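Local coordinates for extracellular solute-binding protein family 5 (Brucella melitensis, PDB 4ONY) that probably captures peptides or related solutes in the periplasm and delivers them to an ABC transporter for import, at residues Leu331-Phe345 with Lys447-Ile461. Numbering follows the deposited sequence. Where two conformers were deposited one is given.
Sequences LGLLFDFEWANSNLF and KIALAYQRNLSRLGI
The phenol of Y452 donates a 2.6 Å hydrogen bond from its OH to L331 O, arriving from above the carbonyl plane, while L334 N reaches the same oxygen from the opposite face. With CG anti to the backbone N (chi1 -170°), the long tyrosine spans from helix 443-458 to L331 in helix 325-333 and gives its buried hydroxyl an acceptor. Two waters link D336, in the turn that follows, to N455: one accepts from D336 N and donates to N455 OD1, and the other donates to D336 OD2 and accepts a weak bond from N455 ND2. D336 also N-caps helix 337-344, its OD1 accepting from W339 N and bonding T397. Branched leucines suit the apolar end, where L334 CD1 meets L456 CD2 at 3.8 Å and L331 CD2 presses on I461 CD1 at 3.5 Å, a tight fit. Toward the other end, I448 CD1 touches the F335 ring edge; small alanines leave room for larger neighbours, A340 for I448 CD1 and A451 for W339 CZ3. Axes of helices 337-344 and 447-458 approach to 10.8 Å at 138°. G460, at the positive phi glycine readily adopts, is C-prime of the Schellman motif ending helix 443-458. Strand 557-562 lies against F335, I448 and Y452, whose ring stacks on F313; helix 404-416 touches L334 and L459, and strand 462-467 backs L456.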
ATOM      1  N   LEU A 331      18.592  14.039 -17.224  1.00 13.31           N
ATOM      2  CA  LEU A 331      19.242  13.599 -15.971  1.00 14.60           C
ATOM      3  C   LEU A 331      18.777  12.210 -15.529  1.00 14.94           C
ATOM      4  O   LEU A 331      19.555  11.453 -14.979  1.00 15.46           O
ATOM      5  CB  LEU A 331      19.026  14.596 -14.844  1.00 15.37           C
ATOM      6  CG  LEU A 331      19.637  15.980 -15.130  1.00 16.94           C
ATOM      7  CD1 LEU A 331      19.347  16.940 -13.987  1.00 18.17           C
ATOM      8  CD2 LEU A 331      21.089  16.061 -15.513  1.00 17.29           C
ATOM      9  N   GLY A 332      17.500  11.915 -15.750  1.00 15.14           N
ATOM     10  CA  GLY A 332      16.945  10.586 -15.567  1.00 15.73           C
ATOM     11  C   GLY A 332      17.676   9.493 -16.346  1.00 16.77           C
ATOM     12  O   GLY A 332      17.786   8.379 -15.855  1.00 18.98           O
ATOM     13  N   LEU A 333      18.185   9.797 -17.538  1.00 15.57           N
ATOM     14  CA  LEU A 333      18.824   8.756 -18.349  1.00 15.71           C
ATOM     15  C   LEU A 333      20.151   8.310 -17.730  1.00 15.66           C
ATOM     16  O   LEU A 333      20.652   7.226 -18.054  1.00 16.63           O
ATOM     17  CB  LEU A 333      19.093   9.295 -19.768  1.00 15.77           C
ATOM     18  CG  LEU A 333      17.888   9.685 -20.589  1.00 15.77           C
ATOM     19  CD1 LEU A 333      18.339  10.451 -21.829  1.00 15.55           C
ATOM     20  CD2 LEU A 333      17.039   8.481 -20.953  1.00 15.84           C
ATOM     21  N   LEU A 334      20.722   9.133 -16.838  1.00 14.93           N
ATOM     22  CA  LEU A 334      22.076   8.888 -16.357  1.00 15.27           C
ATOM     23  C   LEU A 334      22.204   7.913 -15.176  1.00 15.30           C
ATOM     24  O   LEU A 334      23.321   7.430 -14.882  1.00 14.82           O
ATOM     25  CB  LEU A 334      22.744  10.203 -16.010  1.00 15.38           C
ATOM     26  CG  LEU A 334      22.885  11.140 -17.192  1.00 15.49           C
ATOM     27  CD1 LEU A 334      23.410  12.452 -16.712  1.00 16.05           C
ATOM     28  CD2 LEU A 334      23.843  10.555 -18.231  1.00 16.16           C
ATOM     29  N   PHE A 335      21.092   7.604 -14.503  1.00 14.72           N
ATOM     30  CA  PHE A 335      21.145   6.622 -13.459  1.00 15.08           C
ATOM     31  C   PHE A 335      21.433   5.211 -14.048  1.00 15.31           C
ATOM     32  O   PHE A 335      20.723   4.757 -14.956  1.00 15.35           O
ATOM     33  CB  PHE A 335      19.893   6.583 -12.637  1.00 15.96           C
ATOM     34  CG  PHE A 335      19.949   5.502 -11.570  1.00 17.25           C
ATOM     35  CD1 PHE A 335      20.831   5.618 -10.519  1.00 17.36           C
ATOM     36  CD2 PHE A 335      19.162   4.359 -11.669  1.00 17.51           C
ATOM     37  CE1 PHE A 335      20.936   4.625  -9.575  1.00 18.41           C
ATOM     38  CE2 PHE A 335      19.257   3.372 -10.718  1.00 17.99           C
ATOM     39  CZ  PHE A 335      20.146   3.500  -9.682  1.00 18.59           C
ATOM     40  N   ASP A 336      22.506   4.569 -13.578  1.00 14.32           N
ATOM     41  CA  ASP A 336      22.904   3.240 -14.073  1.00 14.62           C
ATOM     42  C   ASP A 336      22.403   2.174 -13.128  1.00 14.66           C
ATOM     43  O   ASP A 336      23.076   1.803 -12.174  1.00 14.49           O
ATOM     44  CB  ASP A 336      24.416   3.148 -14.287  1.00 14.78           C
ATOM     45  CG  ASP A 336      24.827   1.875 -14.994  1.00 15.63           C
ATOM     46  OD1 ASP A 336      24.038   0.895 -14.990  1.00 14.95           O
ATOM     47  OD2 ASP A 336      25.961   1.856 -15.542  1.00 15.70           O
ATOM     48  N   PHE A 337      21.187   1.694 -13.393  1.00 14.48           N
ATOM     49  CA  PHE A 337      20.603   0.703 -12.539  1.00 14.88           C
ATOM     50  C   PHE A 337      21.370  -0.619 -12.598  1.00 15.80           C
ATOM     51  O   PHE A 337      21.515  -1.306 -11.577  1.00 16.12           O
ATOM     52  CB  PHE A 337      19.136   0.419 -12.851  1.00 15.00           C
ATOM     53  CG  PHE A 337      18.599  -0.773 -12.100  1.00 15.14           C
ATOM     54  CD1 PHE A 337      18.526  -0.751 -10.720  1.00 15.51           C
ATOM     55  CD2 PHE A 337      18.207  -1.919 -12.757  1.00 15.94           C
ATOM     56  CE1 PHE A 337      18.072  -1.865 -10.001  1.00 15.72           C
ATOM     57  CE2 PHE A 337      17.718  -3.032 -12.052  1.00 16.41           C
ATOM     58  CZ  PHE A 337      17.642  -2.999 -10.670  1.00 15.95           C
ATOM     59  N   GLU A 338      21.804  -1.006 -13.784  1.00 16.03           N
ATOM     60  CA  GLU A 338      22.402  -2.323 -13.946  1.00 16.71           C
ATOM     61  C   GLU A 338      23.716  -2.415 -13.172  1.00 16.86           C
ATOM     62  O   GLU A 338      23.988  -3.426 -12.517  1.00 16.19           O
ATOM     63  CB  GLU A 338      22.574  -2.695 -15.416  1.00 17.59           C
ATOM     64  CG  GLU A 338      21.271  -3.026 -16.147  1.00 17.78           C
ATOM     65  CD  GLU A 338      20.333  -1.841 -16.278  1.00 17.48           C
ATOM     66  OE1 GLU A 338      20.809  -0.736 -16.627  1.00 16.98           O
ATOM     67  OE2 GLU A 338      19.091  -2.007 -16.028  1.00 17.42           O
ATOM     68  N   TRP A 339      24.489  -1.345 -13.169  1.00 17.17           N
ATOM     69  CA  TRP A 339      25.662  -1.311 -12.308  1.00 17.80           C
ATOM     70  C   TRP A 339      25.282  -1.459 -10.832  1.00 17.95           C
ATOM     71  O   TRP A 339      25.899  -2.242 -10.080  1.00 17.99           O
ATOM     72  CB  TRP A 339      26.480  -0.030 -12.497  1.00 18.12           C
ATOM     73  CG  TRP A 339      27.758  -0.066 -11.676  1.00 18.30           C
ATOM     74  CD1 TRP A 339      28.976  -0.576 -12.081  1.00 19.23           C
ATOM     75  CD2 TRP A 339      27.936   0.362 -10.315  1.00 18.44           C
ATOM     76  NE1 TRP A 339      29.896  -0.489 -11.053  1.00 19.41           N
ATOM     77  CE2 TRP A 339      29.294   0.082  -9.959  1.00 19.54           C
ATOM     78  CE3 TRP A 339      27.094   0.926  -9.354  1.00 18.49           C
ATOM     79  CZ2 TRP A 339      29.808   0.345  -8.665  1.00 19.66           C
ATOM     80  CZ3 TRP A 339      27.605   1.197  -8.059  1.00 18.49           C
ATOM     81  CH2 TRP A 339      28.951   0.911  -7.741  1.00 19.03           C
ATOM     82  N   ALA A 340      24.290  -0.686 -10.387  1.00 17.72           N
ATOM     83  CA  ALA A 340      23.915  -0.666  -8.988  1.00 17.44           C
ATOM     84  C   ALA A 340      23.387  -2.034  -8.554  1.00 18.44           C
ATOM     85  O   ALA A 340      23.710  -2.552  -7.458  1.00 18.55           O
ATOM     86  CB  ALA A 340      22.879   0.412  -8.732  1.00 17.12           C
ATOM     87  N   ASN A 341      22.587  -2.647  -9.413  1.00 18.47           N
ATOM     88  CA  ASN A 341      21.975  -3.900  -9.026  1.00 18.90           C
ATOM     89  C   ASN A 341      23.096  -4.918  -8.807  1.00 20.51           C
ATOM     90  O   ASN A 341      23.155  -5.659  -7.800  1.00 20.79           O
ATOM     91  CB  ASN A 341      20.993  -4.371 -10.109  1.00 18.90           C
ATOM     92  CG  ASN A 341      19.956  -5.380  -9.588  1.00 18.62           C
ATOM     93  OD1 ASN A 341      19.750  -5.517  -8.392  1.00 18.82           O
ATOM     94  ND2 ASN A 341      19.342  -6.110 -10.499  1.00 18.45           N
ATOM     95  N   SER A 342      23.991  -4.956  -9.771  1.00 21.28           N
ATOM     96  CA  SER A 342      25.036  -5.950  -9.789  1.00 23.86           C
ATOM     97  C   SER A 342      26.012  -5.778  -8.628  1.00 24.20           C
ATOM     98  O   SER A 342      26.370  -6.747  -7.965  1.00 26.80           O
ATOM     99  CB  SER A 342      25.784  -5.871 -11.126  1.00 24.25           C
ATOM    100  OG  SER A 342      26.790  -6.848 -11.109  1.00 27.36           O
ATOM    101  N   ASN A 343      26.408  -4.535  -8.364  1.00 23.39           N
ATOM    102  CA  ASN A 343      27.480  -4.222  -7.407  1.00 23.41           C
ATOM    103  C   ASN A 343      27.045  -3.936  -6.006  1.00 22.78           C
ATOM    104  O   ASN A 343      27.840  -4.120  -5.119  1.00 23.55           O
ATOM    105  CB  ASN A 343      28.311  -3.034  -7.904  1.00 22.98           C
ATOM    106  CG  ASN A 343      29.098  -3.390  -9.125  1.00 24.57           C
ATOM    107  OD1 ASN A 343      30.191  -3.943  -9.003  1.00 27.23           O
ATOM    108  ND2 ASN A 343      28.544  -3.145 -10.309  1.00 23.48           N
ATOM    109  N   LEU A 344      25.822  -3.459  -5.803  1.00 21.89           N
ATOM    110  CA  LEU A 344      25.333  -3.100  -4.474  1.00 22.10           C
ATOM    111  C   LEU A 344      24.266  -4.064  -3.924  1.00 23.07           C
ATOM    112  O   LEU A 344      24.151  -4.223  -2.711  1.00 23.15           O
ATOM    113  CB  LEU A 344      24.706  -1.702  -4.511  1.00 22.31           C
ATOM    114  CG  LEU A 344      25.529  -0.538  -5.129  1.00 21.92           C
ATOM    115  CD1 LEU A 344      24.765   0.775  -4.982  1.00 22.38           C
ATOM    116  CD2 LEU A 344      26.892  -0.414  -4.476  1.00 22.99           C
ATOM    117  N   PHE A 345      23.484  -4.690  -4.810  1.00 21.57           N
ATOM    118  CA  PHE A 345      22.248  -5.387  -4.429  1.00 21.28           C
ATOM    119  C   PHE A 345      22.190  -6.859  -4.880  1.00 20.69           C
ATOM    120  O   PHE A 345      21.124  -7.457  -4.891  1.00 21.17           O
ATOM    121  CB  PHE A 345      21.033  -4.616  -4.996  1.00 20.67           C
ATOM    122  CG  PHE A 345      20.992  -3.174  -4.577  1.00 20.65           C
ATOM    123  CD1 PHE A 345      21.171  -2.814  -3.239  1.00 21.12           C
ATOM    124  CD2 PHE A 345      20.793  -2.167  -5.519  1.00 20.71           C
ATOM    125  CE1 PHE A 345      21.143  -1.488  -2.842  1.00 21.10           C
ATOM    126  CE2 PHE A 345      20.735  -0.830  -5.121  1.00 20.18           C
ATOM    127  CZ  PHE A 345      20.908  -0.492  -3.788  1.00 20.41           C
ATOM    128  N   LYS A 447      24.224   5.772  -0.195  1.00 19.86           N
ATOM    129  CA  LYS A 447      24.898   4.846  -1.070  1.00 21.15           C
ATOM    130  C   LYS A 447      24.372   4.946  -2.503  1.00 19.11           C
ATOM    131  O   LYS A 447      25.157   4.993  -3.447  1.00 17.27           O
ATOM    132  CB  LYS A 447      24.744   3.434  -0.561  1.00 24.48           C
ATOM    133  CG  LYS A 447      25.521   2.426  -1.389  1.00 27.80           C
ATOM    134  CD  LYS A 447      25.077   0.998  -1.069  1.00 31.45           C
ATOM    135  CE  LYS A 447      25.465   0.563   0.332  1.00 33.12           C
ATOM    136  NZ  LYS A 447      24.807  -0.737   0.661  1.00 35.90           N
ATOM    137  N   ILE A 448      23.055   5.005  -2.667  1.00 18.09           N
ATOM    138  CA  ILE A 448      22.483   5.106  -4.019  1.00 17.66           C
ATOM    139  C   ILE A 448      22.678   6.504  -4.630  1.00 16.93           C
ATOM    140  O   ILE A 448      22.910   6.650  -5.823  1.00 16.10           O
ATOM    141  CB  ILE A 448      21.017   4.624  -4.062  1.00 18.02           C
ATOM    142  CG1 ILE A 448      20.586   4.343  -5.483  1.00 18.21           C
ATOM    143  CG2 ILE A 448      20.032   5.594  -3.475  1.00 18.11           C
ATOM    144  CD1 ILE A 448      21.367   3.208  -6.108  1.00 19.13           C
ATOM    145  N   ALA A 449      22.661   7.526  -3.800  1.00 17.12           N
ATOM    146  CA  ALA A 449      22.910   8.885  -4.270  1.00 17.45           C
ATOM    147  C   ALA A 449      24.365   9.030  -4.767  1.00 18.69           C
ATOM    148  O   ALA A 449      24.620   9.689  -5.778  1.00 19.13           O
ATOM    149  CB  ALA A 449      22.634   9.875  -3.176  1.00 17.30           C
ATOM    150  N   LEU A 450      25.289   8.404  -4.046  1.00 19.64           N
ATOM    151  CA  LEU A 450      26.686   8.370  -4.436  1.00 21.06           C
ATOM    152  C   LEU A 450      26.841   7.740  -5.792  1.00 19.27           C
ATOM    153  O   LEU A 450      27.620   8.206  -6.581  1.00 19.32           O
ATOM    154  CB  LEU A 450      27.547   7.604  -3.412  1.00 22.44           C
ATOM    155  CG  LEU A 450      27.899   8.420  -2.157  1.00 25.16           C
ATOM    156  CD1 LEU A 450      28.385   7.514  -1.017  1.00 26.09           C
ATOM    157  CD2 LEU A 450      28.986   9.469  -2.472  1.00 27.21           C
ATOM    158  N   ALA A 451      26.116   6.656  -6.052  1.00 18.69           N
ATOM    159  CA  ALA A 451      26.216   6.001  -7.346  1.00 17.86           C
ATOM    160  C   ALA A 451      25.687   6.929  -8.461  1.00 17.35           C
ATOM    161  O   ALA A 451      26.303   7.037  -9.506  1.00 16.19           O
ATOM    162  CB  ALA A 451      25.485   4.670  -7.328  1.00 18.27           C
ATOM    163  N   TYR A 452      24.566   7.615  -8.217  1.00 16.45           N
ATOM    164  CA  TYR A 452      24.012   8.522  -9.203  1.00 16.34           C
ATOM    165  C   TYR A 452      24.972   9.716  -9.417  1.00 17.11           C
ATOM    166  O   TYR A 452      25.219  10.137 -10.554  1.00 16.75           O
ATOM    167  CB  TYR A 452      22.643   9.020  -8.721  1.00 15.64           C
ATOM    168  CG  TYR A 452      21.779   9.783  -9.680  1.00 15.42           C
ATOM    169  CD1 TYR A 452      21.883   9.624 -11.058  1.00 16.09           C
ATOM    170  CD2 TYR A 452      20.769  10.601  -9.209  1.00 16.15           C
ATOM    171  CE1 TYR A 452      21.064  10.312 -11.951  1.00 15.21           C
ATOM    172  CE2 TYR A 452      19.917  11.274 -10.087  1.00 16.03           C
ATOM    173  CZ  TYR A 452      20.078  11.137 -11.482  1.00 15.17           C
ATOM    174  OH  TYR A 452      19.229  11.796 -12.372  1.00 13.80           O
ATOM    175  N   GLN A 453      25.497  10.239  -8.323  1.00 17.77           N
ATOM    176  CA  GLN A 453      26.519  11.281  -8.396  1.00 19.30           C
ATOM    177  C   GLN A 453      27.720  10.954  -9.284  1.00 18.74           C
ATOM    178  O   GLN A 453      28.160  11.837 -10.028  1.00 17.65           O
ATOM    179  CB  GLN A 453      27.038  11.663  -6.998  1.00 20.50           C
ATOM    180  CG  GLN A 453      28.266  12.583  -7.010  1.00 22.00           C
ATOM    181  CD  GLN A 453      28.842  12.698  -5.619  1.00 24.37           C
ATOM    182  OE1 GLN A 453      29.318  11.726  -5.069  1.00 25.72           O
ATOM    183  NE2 GLN A 453      28.692  13.848  -5.006  1.00 26.36           N
ATOM    184  N   ARG A 454      28.234   9.722  -9.227  1.00 19.20           N
ATOM    185  CA  ARG A 454      29.347   9.349 -10.103  0.70 20.08           C
ATOM    186  C   ARG A 454      28.947   9.529 -11.587  1.00 18.86           C
ATOM    187  O   ARG A 454      29.718  10.105 -12.389  1.00 18.26           O
ATOM    188  CB  ARG A 454      29.900   7.962  -9.753  0.70 21.94           C
ATOM    189  CG  ARG A 454      30.682   7.963  -8.423  0.70 24.29           C
ATOM    190  CD  ARG A 454      31.412   6.647  -8.063  0.70 25.69           C
ATOM    191  NE  ARG A 454      30.514   5.499  -7.772  0.70 27.68           N
ATOM    192  CZ  ARG A 454      29.962   5.270  -6.571  0.70 28.06           C
ATOM    193  NH1 ARG A 454      30.188   6.102  -5.568  0.70 28.32           N
ATOM    194  NH2 ARG A 454      29.187   4.220  -6.364  0.70 27.59           N
ATOM    195  N   ASN A 455      27.755   9.095 -11.955  1.00 18.65           N
ATOM    196  CA  ASN A 455      27.339   9.247 -13.371  1.00 19.21           C
ATOM    197  C   ASN A 455      27.081  10.705 -13.812  1.00 19.08           C
ATOM    198  O   ASN A 455      27.447  11.132 -14.945  1.00 18.29           O
ATOM    199  CB  ASN A 455      26.135   8.378 -13.650  1.00 19.29           C
ATOM    200  CG  ASN A 455      26.519   6.936 -13.745  1.00 20.23           C
ATOM    201  OD1 ASN A 455      26.369   6.167 -12.788  1.00 19.66           O
ATOM    202  ND2 ASN A 455      27.060   6.569 -14.893  1.00 19.81           N
ATOM    203  N   LEU A 456      26.502  11.484 -12.906  1.00 18.14           N
ATOM    204  CA  LEU A 456      26.266  12.900 -13.191  1.00 18.77           C
ATOM    205  C   LEU A 456      27.600  13.630 -13.360  1.00 19.65           C
ATOM    206  O   LEU A 456      27.723  14.474 -14.240  1.00 19.31           O
ATOM    207  CB  LEU A 456      25.387  13.553 -12.097  1.00 18.95           C
ATOM    208  CG  LEU A 456      23.984  12.919 -11.988  1.00 19.70           C
ATOM    209  CD1 LEU A 456      23.262  13.143 -10.649  1.00 20.02           C
ATOM    210  CD2 LEU A 456      23.121  13.414 -13.091  1.00 20.51           C
ATOM    211  N   SER A 457      28.578  13.316 -12.508  1.00 20.15           N
ATOM    212  CA  SER A 457      29.872  13.991 -12.573  1.00 22.19           C
ATOM    213  C   SER A 457      30.538  13.708 -13.903  1.00 21.73           C
ATOM    214  O   SER A 457      31.212  14.539 -14.408  1.00 20.63           O
ATOM    215  CB  SER A 457      30.818  13.581 -11.458  1.00 23.36           C
ATOM    216  OG  SER A 457      31.211  12.249 -11.723  1.00 28.07           O
ATOM    217  N   ARG A 458      30.320  12.540 -14.479  1.00 23.11           N
ATOM    218  CA  ARG A 458      30.906  12.256 -15.768  1.00 25.97           C
ATOM    219  C   ARG A 458      30.392  13.180 -16.903  1.00 25.11           C
ATOM    220  O   ARG A 458      31.059  13.328 -17.908  1.00 23.95           O
ATOM    221  CB  ARG A 458      30.719  10.792 -16.148  1.00 29.96           C
ATOM    222  CG  ARG A 458      31.489   9.793 -15.290  1.00 35.40           C
ATOM    223  CD  ARG A 458      31.266   8.347 -15.772  1.00 41.42           C
ATOM    224  NE  ARG A 458      31.542   8.213 -17.228  1.00 48.09           N
ATOM    225  CZ  ARG A 458      30.654   7.932 -18.213  1.00 52.03           C
ATOM    226  NH1 ARG A 458      29.373   7.687 -17.967  1.00 52.63           N
ATOM    227  NH2 ARG A 458      31.067   7.868 -19.482  1.00 52.56           N
ATOM    228  N   LEU A 459      29.219  13.793 -16.743  1.00 22.67           N
ATOM    229  CA  LEU A 459      28.745  14.812 -17.687  1.00 23.42           C
ATOM    230  C   LEU A 459      29.071  16.271 -17.307  1.00 21.51           C
ATOM    231  O   LEU A 459      28.531  17.196 -17.891  1.00 21.62           O
ATOM    232  CB  LEU A 459      27.218  14.694 -17.878  1.00 25.80           C
ATOM    233  CG  LEU A 459      26.797  14.103 -19.214  1.00 29.88           C
ATOM    234  CD1 LEU A 459      26.983  12.613 -19.132  1.00 31.55           C
ATOM    235  CD2 LEU A 459      25.337  14.405 -19.512  1.00 33.94           C
ATOM    236  N   GLY A 460      29.896  16.462 -16.301  1.00 19.87           N
ATOM    237  CA  GLY A 460      30.244  17.774 -15.832  1.00 18.95           C
ATOM    238  C   GLY A 460      29.266  18.396 -14.842  1.00 17.63           C
ATOM    239  O   GLY A 460      29.297  19.619 -14.636  1.00 16.54           O
ATOM    240  N   ILE A 461      28.440  17.577 -14.217  1.00 16.82           N
ATOM    241  CA  ILE A 461      27.466  18.091 -13.256  1.00 18.66           C
ATOM    242  C   ILE A 461      27.928  17.866 -11.793  1.00 18.88           C
ATOM    243  O   ILE A 461      28.273  16.760 -11.428  1.00 19.95           O
ATOM    244  CB  ILE A 461      26.109  17.414 -13.459  1.00 18.28           C
ATOM    245  CG1 ILE A 461      25.677  17.595 -14.904  1.00 18.45           C
ATOM    246  CG2 ILE A 461      25.075  17.968 -12.469  1.00 18.48           C
ATOM    247  CD1 ILE A 461      24.457  16.802 -15.261  1.00 19.12           C
TER
HETATM  248  O   HOH W   1      26.621   3.976 -16.864  1.00 15.22           O
HETATM  249  O   HOH W   2      24.095   5.899 -11.501  1.00 19.86           O